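Local coordinates for protein type C neurotoxin (Clostridium botulinum, PDB 3PME) that probably attaches the C/D mosaic botulinum neurotoxin to nerve-cell membranes as its receptor-binding domain, with gangliosides and phosphatidylethanolamine as likely partners, at residues A250-I255 / K374-S379; N271-K276 / F295-D300; E303-R308 / K330-L335; G341-K346 / S356-S361; T366-D371 / P386-N391. All coordinates share one frame; numbering follows the deposited sequence.

All five contacts lie in the C-terminal, trefoil-type half of the chain. Contacts 2 to 5 join neighbouring strands of one curled antiparallel sheet, whereas contact 1 joins two turns at its margin without any backbone pairing. Contact 5 is the most deeply buried, and its side chains meet mainly as hydrocarbon. Contact 4 is also largely buried but frays into water at one end, and the two are linked because strand 356-360 pairs with strand 366-373. Contacts 2 and 3 are joined by the pairing of strands 292-299 and 302-308, and by His296 with Glu303. Contact 3 lies at the surface, contacts 1 and 2 are partly buried, and contact 2 also holds a sulfate ion.

Contact 1. Residues A250-I255 / K374-S379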
# COMPACT_ATOMS: atom_id res chain seq x y z
N ALA A 250 14.57 15.64 -12.72
CA ALA A 250 14.78 16.48 -13.90
C ALA A 250 16.21 16.39 -14.43
O ALA A 250 17.16 16.33 -13.66
CB ALA A 250 14.46 17.92 -13.57
N PRO A 251 16.36 16.40 -15.76
CA PRO A 251 17.71 16.48 -16.32
C PRO A 251 18.23 17.91 -16.22
O PRO A 251 17.51 18.85 -16.55
CB PRO A 251 17.51 16.09 -17.78
CG PRO A 251 16.13 16.52 -18.08
CD PRO A 251 15.33 16.32 -16.80
N LYS A 252 19.45 18.07 -15.75
CA LYS A 252 20.06 19.39 -15.68
C LYS A 252 21.54 19.24 -15.99
O LYS A 252 22.26 18.53 -15.30
CB LYS A 252 19.86 19.99 -14.29
CG LYS A 252 20.53 21.35 -14.07
CD LYS A 252 20.09 21.93 -12.72
CE LYS A 252 20.76 23.27 -12.44
NZ LYS A 252 20.20 23.88 -11.20
N ASN A 253 22.00 19.90 -17.06
CA ASN A 253 23.40 19.80 -17.45
C ASN A 253 23.90 18.35 -17.47
O ASN A 253 24.95 18.03 -16.89
CB ASN A 253 24.28 20.66 -16.55
CG ASN A 253 24.14 22.14 -16.85
OD1 ASN A 253 23.98 22.53 -18.01
ND2 ASN A 253 24.21 22.96 -15.82
N ASN A 254 23.12 17.49 -18.11
CA ASN A 254 23.53 16.13 -18.46
C ASN A 254 23.46 15.08 -17.35
O ASN A 254 23.89 13.95 -17.54
CB ASN A 254 24.92 16.14 -19.09
CG ASN A 254 24.95 16.91 -20.40
OD1 ASN A 254 23.99 16.89 -21.17
ND2 ASN A 254 26.04 17.62 -20.64
N ILE A 255 22.92 15.46 -16.19
CA ILE A 255 22.67 14.47 -15.15
C ILE A 255 21.25 14.65 -14.64
O ILE A 255 20.54 15.58 -15.06
CB ILE A 255 23.67 14.57 -13.99
CG1 ILE A 255 23.47 15.89 -13.25
CG2 ILE A 255 25.11 14.40 -14.49
CD1 ILE A 255 23.89 15.81 -11.80
N LYS A 374 27.47 17.58 -4.71
CA LYS A 374 27.92 18.43 -5.81
C LYS A 374 28.10 17.49 -7.00
O LYS A 374 29.18 16.93 -7.19
CB LYS A 374 29.25 19.08 -5.45
CG LYS A 374 29.17 20.06 -4.27
CD LYS A 374 30.56 20.49 -3.84
CE LYS A 374 30.52 21.64 -2.86
NZ LYS A 374 29.77 21.23 -1.66
N PRO A 375 27.03 17.27 -7.78
CA PRO A 375 27.02 16.15 -8.73
C PRO A 375 27.67 16.43 -10.08
O PRO A 375 27.89 15.47 -10.83
CB PRO A 375 25.52 15.88 -8.92
CG PRO A 375 24.90 17.25 -8.76
CD PRO A 375 25.71 17.93 -7.68
N TRP A 376 27.96 17.69 -10.40
CA TRP A 376 28.62 18.01 -11.67
C TRP A 376 30.12 18.13 -11.46
O TRP A 376 30.57 18.91 -10.63
CB TRP A 376 28.08 19.32 -12.26
CG TRP A 376 26.61 19.31 -12.54
CD1 TRP A 376 26.00 18.80 -13.65
CD2 TRP A 376 25.58 19.83 -11.71
NE1 TRP A 376 24.64 18.98 -13.56
CE2 TRP A 376 24.35 19.61 -12.37
CE3 TRP A 376 25.57 20.47 -10.47
CZ2 TRP A 376 23.13 20.00 -11.83
CZ3 TRP A 376 24.36 20.86 -9.94
CH2 TRP A 376 23.15 20.63 -10.62
N ARG A 377 30.89 17.37 -12.24
CA ARG A 377 32.34 17.34 -12.06
C ARG A 377 32.96 18.72 -12.23
O ARG A 377 33.94 19.06 -11.58
CB ARG A 377 32.98 16.34 -13.03
CG ARG A 377 32.87 14.89 -12.59
CD ARG A 377 33.63 13.95 -13.54
NE ARG A 377 32.92 13.81 -14.80
CZ ARG A 377 31.93 12.94 -15.02
NH1 ARG A 377 31.55 12.11 -14.05
NH2 ARG A 377 31.34 12.90 -16.20
N PHE A 378 32.38 19.53 -13.11
CA PHE A 378 32.95 20.84 -13.40
C PHE A 378 32.57 21.92 -12.39
O PHE A 378 32.94 23.08 -12.55
CB PHE A 378 32.50 21.29 -14.80
CG PHE A 378 31.01 21.38 -14.95
CD1 PHE A 378 30.33 22.52 -14.56
CD2 PHE A 378 30.29 20.31 -15.47
CE1 PHE A 378 28.96 22.61 -14.69
CE2 PHE A 378 28.91 20.39 -15.60
CZ PHE A 378 28.25 21.54 -15.21
N SER A 379 31.82 21.55 -11.35
CA SER A 379 31.18 22.55 -10.49
C SER A 379 31.12 22.19 -9.00
O SER A 379 31.12 21.02 -8.64
CB SER A 379 29.75 22.79 -10.99
OG SER A 379 29.01 23.58 -10.08
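A type I' turn from Lys252 to Ile255 faces a type I turn from Trp376 to Ser379, and their backbones stay well apart, the nearest CA pair, Ile255 and Trp376, lying 7.7 Å from each other. Side chains therefore bridge the two loops, above all the indole of Trp376. Its CG stands anti to the carbonyl carbon, and NE1 reaches across to donate to Lys252 O at 3.0 Å (N-H...O angle 162°). The acceptor lies in the ring plane, the donor above the carbonyl plane. Over one face of the indole, Ile255 CD1 makes a CH-pi contact, 3.9 Å from the centre of the five-membered ring. The same methyl presses on Pro375 CB at 3.3 Å, a tight fit. The extended lysine crosses the benzo end of the indole, with Lys252 CG 3.7 Å from Trp376 CZ2. Asn253 tolerates the positive phi that type I' geometry requires, and its CB meets the edge of the Phe378 ring. Tryptophan suits this place because it offers a broad apolar face and one N-H. Lys252 O takes both that N-H and the turn's own Ile255 N-H, so the indole is anchored to the same carbonyl oxygen that closes the turn.

Contact 2. Residues N271-K276 / F295-D300. With SO4 (sulfate ion), chain C.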
# COMPACT_ATOMS: atom_id res chain seq x y z
N ASN A 271 7.51 14.64 -15.05
CA ASN A 271 8.46 13.64 -15.54
C ASN A 271 8.32 12.25 -14.92
O ASN A 271 9.29 11.70 -14.40
CB ASN A 271 9.91 14.12 -15.37
CG ASN A 271 10.15 15.48 -16.01
OD1 ASN A 271 9.49 15.85 -16.99
ND2 ASN A 271 11.12 16.22 -15.48
N PRO A 272 7.13 11.65 -15.00
CA PRO A 272 7.03 10.28 -14.53
C PRO A 272 7.92 9.36 -15.33
O PRO A 272 8.20 9.62 -16.52
CB PRO A 272 5.55 9.94 -14.76
CG PRO A 272 5.14 10.85 -15.89
CD PRO A 272 5.89 12.12 -15.64
N ILE A 273 8.41 8.32 -14.69
CA ILE A 273 9.15 7.27 -15.36
C ILE A 273 8.27 6.04 -15.63
O ILE A 273 7.16 5.93 -15.10
CB ILE A 273 10.43 6.88 -14.57
CG1 ILE A 273 10.10 6.46 -13.12
CG2 ILE A 273 11.40 8.06 -14.57
CD1 ILE A 273 9.51 5.06 -13.01
N THR A 274 8.74 5.14 -16.49
CA THR A 274 8.17 3.81 -16.58
C THR A 274 9.29 2.80 -16.34
O THR A 274 10.46 3.11 -16.52
CB THR A 274 7.50 3.54 -17.91
OG1 THR A 274 8.46 3.68 -18.95
CG2 THR A 274 6.35 4.52 -18.14
N ILE A 275 8.92 1.61 -15.89
CA ILE A 275 9.90 0.58 -15.60
C ILE A 275 9.78 -0.52 -16.64
O ILE A 275 8.67 -0.96 -16.97
CB ILE A 275 9.71 -0.00 -14.17
CG1 ILE A 275 9.69 1.13 -13.14
CG2 ILE A 275 10.81 -1.01 -13.85
CD1 ILE A 275 9.30 0.67 -11.74
N LYS A 276 10.92 -0.93 -17.19
CA LYS A 276 10.96 -1.95 -18.22
C LYS A 276 11.69 -3.19 -17.72
O LYS A 276 12.61 -3.09 -16.91
CB LYS A 276 11.66 -1.41 -19.47
CG LYS A 276 11.05 -0.15 -20.05
CD LYS A 276 9.72 -0.45 -20.68
CE LYS A 276 9.16 0.73 -21.43
NZ LYS A 276 7.85 0.36 -22.04
N PHE A 295 14.85 1.89 -16.33
CA PHE A 295 13.93 3.01 -16.16
C PHE A 295 13.90 3.84 -17.43
O PHE A 295 14.96 4.22 -17.93
CB PHE A 295 14.39 3.92 -15.01
CG PHE A 295 14.43 3.24 -13.67
CD1 PHE A 295 13.29 3.11 -12.90
CD2 PHE A 295 15.63 2.73 -13.18
CE1 PHE A 295 13.33 2.47 -11.67
CE2 PHE A 295 15.68 2.09 -11.94
CZ PHE A 295 14.52 1.97 -11.18
N HIS A 296 12.71 4.10 -17.96
CA HIS A 296 12.58 5.00 -19.10
C HIS A 296 11.92 6.30 -18.68
O HIS A 296 11.16 6.34 -17.71
CB HIS A 296 11.79 4.36 -20.24
CG HIS A 296 12.57 3.34 -21.01
ND1 HIS A 296 12.21 2.95 -22.29
CD2 HIS A 296 13.70 2.66 -20.71
CE1 HIS A 296 13.08 2.05 -22.72
NE2 HIS A 296 13.99 1.86 -21.79
N MET A 297 12.23 7.38 -19.38
CA MET A 297 11.57 8.65 -19.17
C MET A 297 11.31 9.30 -20.52
O MET A 297 12.22 9.42 -21.33
CB MET A 297 12.41 9.60 -18.31
CG MET A 297 11.70 10.92 -18.01
SD MET A 297 12.72 12.17 -17.19
CE MET A 297 12.78 11.53 -15.51
N LEU A 298 10.06 9.66 -20.77
CA LEU A 298 9.70 10.46 -21.94
C LEU A 298 9.89 11.91 -21.51
O LEU A 298 9.26 12.38 -20.54
CB LEU A 298 8.25 10.19 -22.34
CG LEU A 298 7.74 10.91 -23.59
CD1 LEU A 298 8.60 10.62 -24.82
CD2 LEU A 298 6.30 10.49 -23.83
N TYR A 299 10.79 12.60 -22.18
CA TYR A 299 11.14 13.97 -21.83
C TYR A 299 11.29 14.81 -23.09
O TYR A 299 12.06 14.46 -23.98
CB TYR A 299 12.46 13.98 -21.03
CG TYR A 299 12.87 15.36 -20.61
CD1 TYR A 299 12.36 15.93 -19.44
CD2 TYR A 299 13.77 16.10 -21.37
CE1 TYR A 299 12.73 17.20 -19.06
CE2 TYR A 299 14.14 17.37 -20.99
CZ TYR A 299 13.62 17.92 -19.84
OH TYR A 299 14.00 19.18 -19.46
N ASP A 300 10.54 15.91 -23.16
CA ASP A 300 10.53 16.79 -24.33
C ASP A 300 10.38 15.99 -25.62
O ASP A 300 11.13 16.17 -26.59
CB ASP A 300 11.79 17.66 -24.37
CG ASP A 300 11.63 18.87 -25.26
OD1 ASP A 300 10.48 19.21 -25.61
OD2 ASP A 300 12.66 19.48 -25.62
S SO4 C . 12.13 20.16 -16.18
O1 SO4 C . 12.25 20.75 -14.84
O2 SO4 C . 11.68 18.78 -16.11
O3 SO4 C . 11.15 20.94 -16.94
O4 SO4 C . 13.43 20.21 -16.85
O HOH W 1 8.41 14.75 -19.23
O HOH W 2 7.97 8.55 -19.01
O HOH W 3 7.93 11.78 -18.26
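Torsions set the outer end of this contact: Asn271 CG lies anti to its carbonyl carbon and Tyr299 CG anti to its backbone N (chi1 -179°), so amide and phenol converge on one sulfate ion, probably from the crystallisation liquor. Asn271 ND2 donates to sulfate O2 at 2.7 Å and Tyr299 OH to sulfate O4 at 2.9 Å; Tyr248 OH and Lys270 NZ also bind it. Met297 also starts anti to its N but bends at its last torsion (-75°), curling its CE to 3.9 Å from Ile273 CG2, beside Asn271. Lys276 CG, anti to the carbonyl carbon (chi1 -56°), lies 3.8 Å from the centre of the His296 ring, over its face, a CH-pi contact; the bend at chi2 then brings CE near ND1. On the opposite face of the sheet from Thr274 and His296, Ile275 and Phe295 lie side by side, the branched chain and the ring suiting a buried layer.

The strands run antiparallel, and Thr274 and His296 form a hydrogen-bonded pair, with Thr274 N to His296 O at 3.0 Å and His296 N to Thr274 O at 2.8 Å. Farther along, one water donates to Pro272 O and accepts from Leu298 N. Lys276 touches His296 through carbon while each polar end has its own acidic partner, Asp234 and Glu303, which would ease their closeness if the histidine were charged.

Contact 3. Residues E303-R308 / K330-L335; sequences EYMIIR and KLQSNL
Leu331 CD1 lies over one face of the Tyr304 ring, and the carbonyl carbon of Gln332 comes to its edge. A second flat group, the Gln332 amide, is held within its own segment: NE2 donates to Asn334 O at 2.8 Å, with the acceptor in the amide plane and the donor on a carbonyl lone pair. Glutamine suits this place, having both that N-H and an aliphatic stem to lie along Met305, whose SD is 3.9 Å from Gln332 NE2, while Gln332 OE1 touches Ile307 CD1. The backbones pair antiparallel, with Met305 and Gln332, then Ile307 and Lys330, as hydrogen-bonded pairs. Ile306 and Leu331 form the intervening non-hydrogen-bonded pair, meeting at 4.0 Å between Ile306 CG1 and Leu331 CD2. Past the last bridge, one water donates to both Glu303 O and Ser333 O, and Leu335 CD2 folds back to within 3.5 Å of Met305 N. Strand 302-308 thus pairs with strand 326-332 on one side and, through Tyr304 and Ile306, with strand 292-299 on the other, within the curled antiparallel sheet of the trefoil-type domain.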
# COMPACT_ATOMS: atom_id res chain seq x y z
N GLU A 303 12.13 9.60 -25.86
CA GLU A 303 12.24 8.54 -24.85
C GLU A 303 13.71 8.28 -24.51
O GLU A 303 14.54 8.08 -25.39
CB GLU A 303 11.59 7.25 -25.37
CG GLU A 303 11.51 6.15 -24.32
CD GLU A 303 10.71 4.94 -24.79
OE1 GLU A 303 10.52 4.76 -26.01
OE2 GLU A 303 10.24 4.17 -23.91
N TYR A 304 14.02 8.29 -23.21
CA TYR A 304 15.38 8.04 -22.76
C TYR A 304 15.38 6.89 -21.78
O TYR A 304 14.35 6.60 -21.16
CB TYR A 304 15.93 9.25 -22.02
CG TYR A 304 16.04 10.50 -22.86
CD1 TYR A 304 17.22 10.78 -23.56
CD2 TYR A 304 14.98 11.39 -22.97
CE1 TYR A 304 17.33 11.92 -24.33
CE2 TYR A 304 15.08 12.53 -23.74
CZ TYR A 304 16.26 12.79 -24.42
OH TYR A 304 16.36 13.93 -25.19
N MET A 305 16.52 6.23 -21.62
CA MET A 305 16.70 5.32 -20.49
C MET A 305 17.68 5.92 -19.49
O MET A 305 18.58 6.66 -19.86
CB MET A 305 17.17 3.94 -20.95
CG MET A 305 18.56 3.91 -21.53
SD MET A 305 19.02 2.24 -22.04
CE MET A 305 18.89 1.38 -20.48
N ILE A 306 17.47 5.64 -18.20
CA ILE A 306 18.37 6.11 -17.18
C ILE A 306 19.58 5.20 -17.09
O ILE A 306 19.45 3.97 -17.05
CB ILE A 306 17.67 6.17 -15.80
CG1 ILE A 306 16.51 7.17 -15.86
CG2 ILE A 306 18.67 6.55 -14.72
CD1 ILE A 306 15.72 7.28 -14.54
N ILE A 307 20.77 5.80 -17.07
CA ILE A 307 21.99 5.02 -16.90
C ILE A 307 22.82 5.59 -15.77
O ILE A 307 22.67 6.75 -15.41
CB ILE A 307 22.84 4.99 -18.18
CG1 ILE A 307 23.28 6.41 -18.57
CG2 ILE A 307 22.06 4.32 -19.31
CD1 ILE A 307 24.42 6.45 -19.61
N ARG A 308 23.68 4.75 -15.21
CA ARG A 308 24.70 5.19 -14.28
C ARG A 308 25.84 5.84 -15.05
O ARG A 308 26.21 5.37 -16.13
CB ARG A 308 25.25 3.97 -13.52
CG ARG A 308 25.82 4.27 -12.16
CD ARG A 308 26.81 3.19 -11.75
NE ARG A 308 28.08 3.44 -12.42
CZ ARG A 308 29.15 2.66 -12.35
NH1 ARG A 308 30.25 3.02 -12.99
NH2 ARG A 308 29.13 1.54 -11.63
N LYS A 330 22.24 9.54 -15.55
CA LYS A 330 22.09 10.34 -16.76
C LYS A 330 21.01 9.74 -17.62
O LYS A 330 20.58 8.62 -17.40
CB LYS A 330 23.41 10.35 -17.55
CG LYS A 330 24.61 10.80 -16.73
CD LYS A 330 25.92 10.53 -17.45
CE LYS A 330 26.06 11.39 -18.69
NZ LYS A 330 27.37 11.14 -19.37
N LEU A 331 20.57 10.52 -18.61
CA LEU A 331 19.63 10.04 -19.63
C LEU A 331 20.41 9.62 -20.88
O LEU A 331 21.33 10.32 -21.31
CB LEU A 331 18.62 11.13 -19.99
CG LEU A 331 17.66 11.56 -18.87
CD1 LEU A 331 16.65 12.59 -19.34
CD2 LEU A 331 16.97 10.33 -18.31
N GLN A 332 20.00 8.50 -21.47
CA GLN A 332 20.59 8.00 -22.72
C GLN A 332 19.49 7.80 -23.76
O GLN A 332 18.47 7.17 -23.48
CB GLN A 332 21.32 6.67 -22.45
CG GLN A 332 21.76 5.94 -23.72
CD GLN A 332 22.66 4.76 -23.41
OE1 GLN A 332 23.73 4.92 -22.81
NE2 GLN A 332 22.23 3.57 -23.80
N SER A 333 19.70 8.30 -24.98
CA SER A 333 18.65 8.20 -26.00
C SER A 333 18.71 6.89 -26.78
O SER A 333 17.71 6.47 -27.36
CB SER A 333 18.70 9.39 -26.95
OG SER A 333 19.95 9.45 -27.58
N ASN A 334 19.88 6.24 -26.78
CA ASN A 334 20.01 4.88 -27.31
C ASN A 334 19.35 3.89 -26.37
O ASN A 334 19.82 3.65 -25.25
CB ASN A 334 21.49 4.51 -27.49
CG ASN A 334 22.12 5.19 -28.68
OD1 ASN A 334 21.42 5.66 -29.58
ND2 ASN A 334 23.44 5.24 -28.70
N LEU A 335 18.23 3.31 -26.81
CA LEU A 335 17.49 2.40 -25.95
C LEU A 335 17.87 0.94 -26.20
O LEU A 335 18.06 0.52 -27.34
CB LEU A 335 15.99 2.59 -26.18
CG LEU A 335 15.45 4.02 -26.04
CD1 LEU A 335 13.96 4.04 -26.36
CD2 LEU A 335 15.71 4.58 -24.65
O HOH W 4 15.39 7.88 -27.91

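Contact 4. Residues G341-K346 / S356-S361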
# COMPACT_ATOMS: atom_id res chain seq x y z
N GLY A 341 22.62 0.53 -17.68
CA GLY A 341 21.27 0.98 -17.34
C GLY A 341 20.38 -0.11 -16.78
O GLY A 341 19.16 0.03 -16.74
N ILE A 342 20.97 -1.22 -16.35
CA ILE A 342 20.19 -2.29 -15.74
C ILE A 342 20.38 -2.26 -14.24
O ILE A 342 21.51 -2.15 -13.74
CB ILE A 342 20.57 -3.66 -16.33
CG1 ILE A 342 20.14 -3.71 -17.81
CG2 ILE A 342 19.89 -4.78 -15.56
CD1 ILE A 342 20.64 -4.91 -18.58
N PHE A 343 19.26 -2.32 -13.53
CA PHE A 343 19.22 -2.24 -12.08
C PHE A 343 18.44 -3.44 -11.53
O PHE A 343 17.73 -4.12 -12.27
CB PHE A 343 18.54 -0.93 -11.66
CG PHE A 343 19.27 0.30 -12.12
CD1 PHE A 343 20.28 0.86 -11.34
CD2 PHE A 343 18.99 0.86 -13.35
CE1 PHE A 343 20.97 1.99 -11.78
CE2 PHE A 343 19.66 1.99 -13.80
CZ PHE A 343 20.66 2.56 -13.02
N SER A 344 18.59 -3.68 -10.23
CA SER A 344 17.81 -4.71 -9.57
C SER A 344 16.96 -4.01 -8.52
O SER A 344 17.43 -3.09 -7.86
CB SER A 344 18.73 -5.71 -8.89
OG SER A 344 18.00 -6.83 -8.43
N ILE A 345 15.72 -4.44 -8.36
CA ILE A 345 14.85 -3.82 -7.36
C ILE A 345 14.43 -4.83 -6.30
O ILE A 345 14.03 -5.96 -6.61
CB ILE A 345 13.64 -3.15 -8.05
CG1 ILE A 345 12.80 -2.39 -7.02
CG2 ILE A 345 12.82 -4.18 -8.82
CD1 ILE A 345 11.73 -1.49 -7.67
N LYS A 346 14.53 -4.42 -5.04
CA LYS A 346 14.28 -5.34 -3.94
C LYS A 346 13.45 -4.72 -2.83
O LYS A 346 13.54 -3.53 -2.55
CB LYS A 346 15.60 -5.85 -3.37
CG LYS A 346 16.38 -6.74 -4.33
CD LYS A 346 17.58 -7.39 -3.66
CE LYS A 346 18.26 -8.37 -4.60
NZ LYS A 346 19.31 -9.19 -3.90
N SER A 356 11.17 0.46 -1.69
CA SER A 356 12.11 -0.52 -2.19
C SER A 356 13.52 0.07 -2.28
O SER A 356 13.71 1.28 -2.21
CB SER A 356 11.66 -1.07 -3.56
OG SER A 356 11.36 -0.00 -4.44
N GLN A 357 14.50 -0.81 -2.40
CA GLN A 357 15.88 -0.40 -2.70
C GLN A 357 16.26 -0.82 -4.12
O GLN A 357 15.75 -1.80 -4.65
CB GLN A 357 16.84 -0.97 -1.66
CG GLN A 357 16.61 -0.35 -0.28
CD GLN A 357 17.33 -1.06 0.85
OE1 GLN A 357 17.35 -2.29 0.92
NE2 GLN A 357 17.91 -0.28 1.75
N ILE A 358 17.16 -0.05 -4.73
CA ILE A 358 17.51 -0.26 -6.13
C ILE A 358 19.01 -0.37 -6.20
O ILE A 358 19.74 0.44 -5.62
CB ILE A 358 17.02 0.91 -6.99
CG1 ILE A 358 15.49 1.04 -6.91
CG2 ILE A 358 17.45 0.71 -8.44
CD1 ILE A 358 14.98 2.38 -7.38
N PHE A 359 19.48 -1.41 -6.89
CA PHE A 359 20.90 -1.74 -6.94
C PHE A 359 21.36 -1.87 -8.36
O PHE A 359 20.57 -2.10 -9.27
CB PHE A 359 21.15 -3.07 -6.23
CG PHE A 359 20.71 -3.08 -4.80
CD1 PHE A 359 21.56 -2.64 -3.80
CD2 PHE A 359 19.43 -3.49 -4.45
CE1 PHE A 359 21.16 -2.63 -2.46
CE2 PHE A 359 19.02 -3.47 -3.12
CZ PHE A 359 19.88 -3.04 -2.13
N SER A 360 22.67 -1.73 -8.55
CA SER A 360 23.29 -2.04 -9.83
C SER A 360 24.52 -2.90 -9.57
O SER A 360 25.23 -2.70 -8.58
CB SER A 360 23.70 -0.76 -10.55
OG SER A 360 24.59 -1.05 -11.62
N SER A 361 24.77 -3.85 -10.47
CA SER A 361 25.99 -4.64 -10.37
C SER A 361 26.86 -4.46 -11.60
O SER A 361 27.70 -5.31 -11.91
CB SER A 361 25.66 -6.12 -10.13
OG SER A 361 24.72 -6.58 -11.06
O HOH W 5 23.46 -0.25 -13.76
O HOH W 6 22.95 -4.28 -12.61
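Strands 343-347 and 356-360 form a beta hairpin of the trefoil domain, tightly joined but loosening where residues 342 and 361 part. In the firm part, Ser344 with Phe359 and Lys346 with Gln357 are hydrogen-bonded pairs. Ser344 N reaches Phe359 O at 2.7 Å, and Phe359 N reaches Ser344 O at 2.8 Å. On the buried face Ile345 and Ile358 sit as a non-hydrogen-bonded pair, and Ile358 CG2 packs against Phe343 CB at 3.8 Å. Phe343 lays its ring edge by Phe359 O and meets Ser360 CB. Large apolar residues suit this side, which faces the interior against Phe295 and Phe405. Ser356 is small enough to bring its OG beside Ile345 CD1 (3.6 Å).

The other face is more polar. Ser344, Lys346 and Phe359 lie there: Lys346 CB approaches the edge of the Phe359 ring, 4.2 Å from CE2, and the extended chain carries the amine away. Gln357, being buried, spends its NE2 on Leu396 O and Ser401 OG. At the frayed end water replaces direct pairing. Water 5 lies between Ile342 O and Ser360 OG, while water 6 donates to Ile342 O at 2.8 Å and accepts from Ser361 N at 2.8 Å.

Contact 5. Residues T366-D371 / P386-N391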
# COMPACT_ATOMS: atom_id res chain seq x y z
N THR A 366 26.59 -1.18 -6.57
CA THR A 366 26.12 0.08 -6.03
C THR A 366 24.67 -0.00 -5.59
O THR A 366 23.93 -0.93 -5.96
CB THR A 366 26.23 1.22 -7.05
OG1 THR A 366 25.45 0.90 -8.20
CG2 THR A 366 27.69 1.47 -7.46
N MET A 367 24.26 0.99 -4.82
CA MET A 367 22.89 1.13 -4.38
C MET A 367 22.48 2.56 -4.65
O MET A 367 23.27 3.48 -4.44
CB MET A 367 22.74 0.85 -2.88
CG MET A 367 21.30 0.93 -2.40
SD MET A 367 21.03 0.51 -0.67
CE MET A 367 21.98 1.77 0.10
N LEU A 368 21.25 2.78 -5.11
CA LEU A 368 20.80 4.14 -5.33
C LEU A 368 20.38 4.81 -4.02
O LEU A 368 19.68 4.21 -3.19
CB LEU A 368 19.64 4.19 -6.31
CG LEU A 368 19.88 3.59 -7.69
CD1 LEU A 368 18.72 3.96 -8.62
CD2 LEU A 368 21.19 4.10 -8.25
N LEU A 369 20.82 6.05 -3.84
CA LEU A 369 20.29 6.86 -2.75
C LEU A 369 20.14 8.31 -3.19
O LEU A 369 20.54 8.68 -4.29
CB LEU A 369 21.14 6.72 -1.48
CG LEU A 369 22.63 7.04 -1.56
CD1 LEU A 369 22.88 8.54 -1.58
CD2 LEU A 369 23.35 6.42 -0.37
N ALA A 370 19.53 9.13 -2.34
CA ALA A 370 19.41 10.55 -2.65
C ALA A 370 19.96 11.38 -1.49
O ALA A 370 19.72 11.07 -0.33
CB ALA A 370 17.96 10.93 -2.93
N ASP A 371 20.69 12.43 -1.83
CA ASP A 371 21.27 13.31 -0.81
C ASP A 371 21.70 14.59 -1.52
O ASP A 371 21.63 14.68 -2.75
CB ASP A 371 22.49 12.62 -0.15
CG ASP A 371 22.91 13.27 1.19
OD1 ASP A 371 22.32 14.28 1.64
OD2 ASP A 371 23.86 12.73 1.80
N PRO A 386 19.90 12.07 -7.09
CA PRO A 386 19.89 10.61 -7.02
C PRO A 386 21.23 10.10 -7.54
O PRO A 386 21.67 10.51 -8.63
CB PRO A 386 18.76 10.22 -7.98
CG PRO A 386 18.83 11.30 -9.06
CD PRO A 386 19.31 12.57 -8.35
N VAL A 387 21.89 9.24 -6.76
CA VAL A 387 23.22 8.74 -7.10
C VAL A 387 23.31 7.25 -6.86
O VAL A 387 22.54 6.70 -6.07
CB VAL A 387 24.34 9.45 -6.28
CG1 VAL A 387 24.49 10.91 -6.69
CG2 VAL A 387 24.09 9.32 -4.78
N ALA A 388 24.26 6.60 -7.52
CA ALA A 388 24.60 5.21 -7.24
C ALA A 388 25.90 5.21 -6.43
O ALA A 388 26.90 5.80 -6.86
CB ALA A 388 24.78 4.44 -8.54
N VAL A 389 25.88 4.59 -5.25
CA VAL A 389 27.08 4.58 -4.41
C VAL A 389 27.59 3.17 -4.11
O VAL A 389 26.81 2.22 -3.96
CB VAL A 389 26.88 5.33 -3.07
CG1 VAL A 389 26.24 6.68 -3.31
CG2 VAL A 389 26.03 4.52 -2.11
N THR A 390 28.91 3.03 -4.00
CA THR A 390 29.49 1.76 -3.59
C THR A 390 29.66 1.70 -2.07
O THR A 390 29.46 2.70 -1.38
CB THR A 390 30.87 1.51 -4.23
OG1 THR A 390 31.81 2.47 -3.72
CG2 THR A 390 30.80 1.62 -5.75
N ASN A 391 30.03 0.53 -1.57
CA ASN A 391 30.32 0.39 -0.15
C ASN A 391 29.15 0.90 0.69
O ASN A 391 29.31 1.78 1.54
CB ASN A 391 31.60 1.16 0.18
CG ASN A 391 32.78 0.67 -0.63
OD1 ASN A 391 33.21 1.32 -1.59
ND2 ASN A 391 33.29 -0.50 -0.27
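This beta hairpin of strands 366-373 and 383-389, part of the trefoil domain, is knit by two hydrogen-bonded pairs, Met367 with Val389 and Leu369 with Val387. Leu369 takes the crowded first torsion, with CG between the backbone N and the carbonyl carbon (chi1 56°), and its second is also unusual (chi2 77°). This pair of torsions splits its methyls between two valines: CD1 meets Val387 CG2 at 3.5 Å, and CD2 meets Val389 CG2 at 3.7 Å. Both valines hold CG1 anti to the carbonyl carbon and CG2 in the crowded position, so CG2 of each makes the closest approach to the leucine, with Val389 CG1 also touching Leu369 CG.

On the other face of the sheet Leu368 adopts the relaxed form, CG anti to the carbonyl carbon, and puts CD2 3.6 Å from Ala388 CB. Alanine suits this spot because its small CB also receives Thr366 OG1, at 3.6 Å. Thr366 keeps OG1 in the crowded position and turns CG2 to the Thr390 methyl, CG2 to CG2 at 3.6 Å. Pro386 fits opposite Ala370 since that is a non-hydrogen-bonded pair, which needs no N-H from it. Beyond the strand, Thr390 and Asn391 tie to the loop around the Cys321-Cys325 disulfide, through Cys325 N and Asn324 N. Between them, Thr390 OG1 donates to Asn391 OD1 at 2.8 Å, from above the carbonyl plane of the amide.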